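Local coordinates for cellulosomal scaffoldin adaptor protein B (Acetivibrio cellulolyticus, PDB 3BWZ) that contributes a type II cohesin module to the cellulosome, where modules of this kind hold partner proteins by binding their dockerins, at residues S5-V10 against I128-T133; L76-D81 against F91-V96. One frame throughout, in Å; residues are numbered along the deposited sequence. Where two conformers were deposited one is given.

Both contacts belong to the cohesin domain, a beta sandwich, and their centres lie about 17 Å apart. Along the chain contact 2 is nested inside the long loop that contact 1 closes. Contact 1 works across the sandwich: strand 6-11 pairs with strand 21-29, strand 126-130 pairs with strand 34-42, and strand 158-165 pairs with both 6-11 and 126-130. Contact 2 runs within a sheet, in the hairpin of strands 77-83 and 88-94. Strand 34-42 ties the two sites together, being paired with both 88-94 and 126-130. In known cohesin complexes the dockerin docks on the layer equivalent to strands 77-83, 88-94, 34-42 and 126-130, which probably serves recognition here too.

Contact 1: S5-V10 against I128-T133; sequences SSIEIV and ISFEDT
Ile9 lays the end of its side chain flat over one face of the Phe130 ring. Its CD1 sits 3.7 Å from the ring centroid and only 5° off the ring normal, a CH-pi contact over the middle of the ring. CG1 follows over the same face but displaced toward one side, with Phe130 CE1 at 3.5 Å and Phe130 CZ at 3.6 Å from it. The first torsion of Ile9 brings CG1 to the ring: it is anti to the carbonyl carbon (chi1 -52°), which leaves CG2 beside that carbon and directed to a different neighbour. That second branch meets Ile128, the two CG2 methyls of Ile9 and Ile128 being 4.2 Å apart. CD1 of Ile9 also reaches the backbone beside the ring, 3.6 Å from Ile128 O. Ile7 comes to Phe130 obliquely and more loosely, its CG1 4.2 Å from Phe130 CE1. The side-chain contacts are apolar, between the two layers of the cohesin beta sandwich. The short strands 6-10 and 128-130 run nearly antiparallel, at 158°, with their axes 8.3 Å apart, and no hydrogen bond joins them. Ile7 and Ile9 direct their CB atoms toward the facing strand, as do Ile128 and Phe130, whereas those of Glu8 and Ser129 point away. Strand 158-165 lies against both partners: Ile7 makes backbone hydrogen bonds with Ser158 and Ile160, and Phe130 N donates to the side-chain oxygen OE1 of Gln161. Met41 of strand 34-42 touches both Ile128 and Phe130, and Ile26 of strand 21-29 touches both Ile7 and Phe130.

Contact 2: L76-D81 against F91-V96; sequences LRQVAD and FSKAYV
Leu76 meets Tyr95 at the open end of an antiparallel beta hairpin built from strands 77-83 and 88-94; its CD1 lies 3.8 Å from Tyr95 CD2, oblique to the ring. Tyr95 OH is held by Glu108 OE2 and Ser72 N. Arg77 and Ala94 form a hydrogen-bonded pair, Arg77 N donating to Ala94 O almost straight (2.9 Å, 178°), and Arg77 CB packs 3.8 Å from Val96 CG2. Gln78, on the opposite face, lies side by side with Lys93, both pointing the same way. A water bridges their ends, giving a hydrogen bond to Gln78 OE1 at 2.7 Å and accepting one from Lys93 NZ at 2.7 Å. The ammonium also bonds Val113 O of strand 111-120, so Lys93 reaches into the sandwich. Val79 pairs with Ser92 in a second hydrogen-bonded pair, where Ser92 N donates to Val79 O at 2.9 Å. Ala80 shares its face with Phe91, whose CG, set between the backbone N and the carbonyl carbon (chi1 58°), leads away from residues 76-81; its side chain touches Leu39 and Met41 of strand 34-42, while Phe91 CB stays 3.8 Å from Ala80 CB.

Contact 1: S5-V10 against I128-T133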
# COMPACT_ATOMS: atom_id res chain seq x y z
N SER A 5 5.63 6.95 14.75
CA SER A 5 6.02 6.22 13.57
C SER A 5 4.83 5.38 13.11
O SER A 5 4.19 4.75 13.94
CB SER A 5 7.21 5.32 13.87
OG SER A 5 8.37 6.07 14.20
N SER A 6 4.53 5.39 11.82
CA SER A 6 3.33 4.73 11.35
C SER A 6 3.38 4.40 9.87
O SER A 6 4.16 4.99 9.10
CB SER A 6 2.09 5.59 11.61
OG SER A 6 2.19 6.81 10.89
N ILE A 7 2.49 3.49 9.48
CA ILE A 7 2.10 3.28 8.09
C ILE A 7 0.59 3.34 8.07
O ILE A 7 -0.07 2.84 8.99
CB ILE A 7 2.66 1.96 7.53
CG1 ILE A 7 2.31 1.81 6.04
CG2 ILE A 7 2.22 0.75 8.35
CD1 ILE A 7 3.07 0.67 5.35
N GLU A 8 0.03 3.97 7.04
CA GLU A 8 -1.40 4.22 6.94
C GLU A 8 -1.86 4.07 5.52
O GLU A 8 -1.18 4.48 4.59
CB GLU A 8 -1.72 5.65 7.42
CG GLU A 8 -3.23 5.97 7.47
CD GLU A 8 -3.58 7.30 8.10
OE1 GLU A 8 -2.69 8.05 8.48
OE2 GLU A 8 -4.80 7.59 8.20
N ILE A 9 -3.08 3.58 5.35
CA ILE A 9 -3.78 3.63 4.07
C ILE A 9 -4.68 4.86 4.08
O ILE A 9 -5.58 4.95 4.87
CB ILE A 9 -4.61 2.37 3.81
CG1 ILE A 9 -3.78 1.11 3.99
CG2 ILE A 9 -5.28 2.45 2.45
CD1 ILE A 9 -4.60 -0.20 3.88
N VAL A 10 -4.37 5.80 3.20
CA VAL A 10 -5.00 7.11 3.13
C VAL A 10 -5.77 7.22 1.82
O VAL A 10 -5.19 7.06 0.77
CB VAL A 10 -3.91 8.26 3.25
CG1 VAL A 10 -4.54 9.64 3.15
CG2 VAL A 10 -3.14 8.10 4.56
N ILE A 128 -10.67 -0.97 2.87
CA ILE A 128 -9.41 -1.35 2.27
C ILE A 128 -8.47 -1.54 3.45
O ILE A 128 -8.21 -0.60 4.21
CB ILE A 128 -8.90 -0.26 1.28
CG1 ILE A 128 -9.91 -0.05 0.14
CG2 ILE A 128 -7.53 -0.65 0.71
CD1 ILE A 128 -9.74 1.32 -0.53
N SER A 129 -7.96 -2.75 3.62
CA SER A 129 -7.22 -3.10 4.82
C SER A 129 -5.84 -3.65 4.48
O SER A 129 -5.55 -4.00 3.34
CB SER A 129 -7.92 -4.17 5.62
OG SER A 129 -8.30 -5.25 4.85
N PHE A 130 -5.00 -3.74 5.52
CA PHE A 130 -3.85 -4.64 5.48
C PHE A 130 -4.23 -5.82 6.35
O PHE A 130 -4.89 -5.65 7.37
CB PHE A 130 -2.62 -4.02 6.11
CG PHE A 130 -2.02 -2.88 5.35
CD1 PHE A 130 -1.67 -1.71 6.00
CD2 PHE A 130 -1.66 -3.04 4.03
CE1 PHE A 130 -1.05 -0.69 5.34
CE2 PHE A 130 -1.04 -2.00 3.34
CZ PHE A 130 -0.73 -0.82 4.02
N GLU A 131 -3.81 -7.02 5.97
CA GLU A 131 -4.21 -8.26 6.68
C GLU A 131 -3.03 -9.20 6.82
O GLU A 131 -2.27 -9.37 5.86
CB GLU A 131 -5.35 -8.96 5.93
CG GLU A 131 -6.70 -8.22 6.05
CD GLU A 131 -7.90 -9.14 5.84
OE1 GLU A 131 -8.95 -8.91 6.48
OE2 GLU A 131 -7.81 -10.11 5.05
N ASP A 132 -2.92 -9.87 7.96
CA ASP A 132 -1.99 -10.97 8.10
C ASP A 132 -2.36 -12.11 7.11
O ASP A 132 -3.48 -12.18 6.58
CB ASP A 132 -1.92 -11.44 9.55
CG ASP A 132 -1.12 -10.52 10.45
OD1 ASP A 132 -0.40 -9.60 10.01
OD2 ASP A 132 -1.20 -10.78 11.68
N THR A 133 -1.38 -12.94 6.78
CA THR A 133 -1.50 -13.95 5.76
C THR A 133 -0.46 -15.03 6.00
O THR A 133 0.65 -14.77 6.47
CB THR A 133 -1.26 -13.33 4.37
OG1 THR A 133 -1.00 -14.37 3.43
CG2 THR A 133 -0.08 -12.32 4.36

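Contact 2: L76-D81 against F91-V96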
# COMPACT_ATOMS: atom_id res chain seq x y z
N LEU A 76 15.86 -0.99 -7.53
CA LEU A 76 14.58 -1.31 -6.92
C LEU A 76 14.07 -2.65 -7.42
O LEU A 76 14.02 -2.91 -8.62
CB LEU A 76 13.53 -0.24 -7.27
CG LEU A 76 12.16 -0.36 -6.55
CD1 LEU A 76 12.32 0.13 -5.15
CD2 LEU A 76 11.07 0.41 -7.28
N ARG A 77 13.67 -3.49 -6.47
CA ARG A 77 13.03 -4.77 -6.77
C ARG A 77 11.55 -4.63 -6.44
O ARG A 77 11.18 -4.23 -5.33
CB ARG A 77 13.65 -5.90 -5.94
CG ARG A 77 12.98 -7.24 -6.13
CD ARG A 77 13.64 -8.40 -5.35
NE ARG A 77 12.98 -9.71 -5.58
CZ ARG A 77 11.94 -10.17 -4.87
NH1 ARG A 77 11.40 -9.46 -3.89
NH2 ARG A 77 11.43 -11.35 -5.15
N GLN A 78 10.71 -4.94 -7.42
CA GLN A 78 9.26 -4.84 -7.30
C GLN A 78 8.63 -6.10 -7.81
O GLN A 78 8.93 -6.53 -8.93
CB GLN A 78 8.73 -3.70 -8.20
CG GLN A 78 9.21 -2.35 -7.87
CD GLN A 78 8.31 -1.33 -8.44
OE1 GLN A 78 7.41 -0.86 -7.74
NE2 GLN A 78 8.51 -0.97 -9.70
N VAL A 79 7.76 -6.72 -7.02
CA VAL A 79 7.00 -7.86 -7.48
C VAL A 79 5.67 -7.87 -6.77
O VAL A 79 5.56 -7.45 -5.61
CB VAL A 79 7.76 -9.18 -7.31
CG1 VAL A 79 7.94 -9.51 -5.91
CG2 VAL A 79 7.07 -10.30 -8.08
N ALA A 80 4.66 -8.37 -7.46
CA ALA A 80 3.32 -8.47 -6.93
C ALA A 80 2.69 -9.79 -7.30
O ALA A 80 2.92 -10.32 -8.39
CB ALA A 80 2.42 -7.32 -7.43
N ASP A 81 1.84 -10.28 -6.42
CA ASP A 81 0.95 -11.41 -6.71
C ASP A 81 -0.41 -11.07 -6.12
O ASP A 81 -0.54 -10.84 -4.91
CB ASP A 81 1.48 -12.72 -6.14
CG ASP A 81 0.63 -13.89 -6.56
OD1 ASP A 81 0.47 -14.10 -7.78
OD2 ASP A 81 0.08 -14.58 -5.70
N PHE A 91 2.47 -7.48 -2.35
CA PHE A 91 3.53 -6.93 -3.14
C PHE A 91 4.70 -6.51 -2.29
O PHE A 91 4.56 -6.25 -1.10
CB PHE A 91 3.04 -5.75 -4.01
CG PHE A 91 2.42 -4.63 -3.22
CD1 PHE A 91 3.17 -3.55 -2.78
CD2 PHE A 91 1.05 -4.66 -2.91
CE1 PHE A 91 2.57 -2.54 -2.03
CE2 PHE A 91 0.46 -3.64 -2.19
CZ PHE A 91 1.23 -2.58 -1.77
N SER A 92 5.86 -6.45 -2.94
CA SER A 92 7.10 -6.06 -2.30
C SER A 92 7.78 -5.01 -3.16
O SER A 92 7.80 -5.14 -4.39
CB SER A 92 8.04 -7.27 -2.13
OG SER A 92 9.19 -6.90 -1.38
N LYS A 93 8.35 -4.00 -2.51
CA LYS A 93 9.02 -2.91 -3.17
C LYS A 93 10.16 -2.49 -2.28
O LYS A 93 9.92 -2.04 -1.16
CB LYS A 93 7.99 -1.76 -3.34
CG LYS A 93 8.39 -0.60 -4.15
CD LYS A 93 7.20 0.34 -4.35
CE LYS A 93 7.60 1.47 -5.21
NZ LYS A 93 6.43 2.31 -5.47
N ALA A 94 11.39 -2.65 -2.74
CA ALA A 94 12.54 -2.44 -1.87
C ALA A 94 13.79 -2.13 -2.65
O ALA A 94 14.05 -2.69 -3.70
CB ALA A 94 12.75 -3.65 -0.96
N TYR A 95 14.59 -1.24 -2.10
CA TYR A 95 15.92 -1.00 -2.65
C TYR A 95 16.84 -2.19 -2.41
O TYR A 95 16.83 -2.79 -1.35
CB TYR A 95 16.53 0.24 -2.03
CG TYR A 95 15.87 1.57 -2.37
CD1 TYR A 95 15.86 2.60 -1.44
CD2 TYR A 95 15.32 1.84 -3.63
CE1 TYR A 95 15.33 3.84 -1.76
CE2 TYR A 95 14.80 3.07 -3.93
CZ TYR A 95 14.81 4.06 -3.00
OH TYR A 95 14.28 5.28 -3.35
N VAL A 96 17.68 -2.51 -3.41
CA VAL A 96 18.65 -3.58 -3.31
C VAL A 96 20.06 -3.05 -3.08
O VAL A 96 20.84 -3.67 -2.37
CB VAL A 96 18.59 -4.49 -4.57
CG1 VAL A 96 19.69 -5.55 -4.56
CG2 VAL A 96 17.20 -5.12 -4.68
O HOH W 1 5.18 0.59 -7.18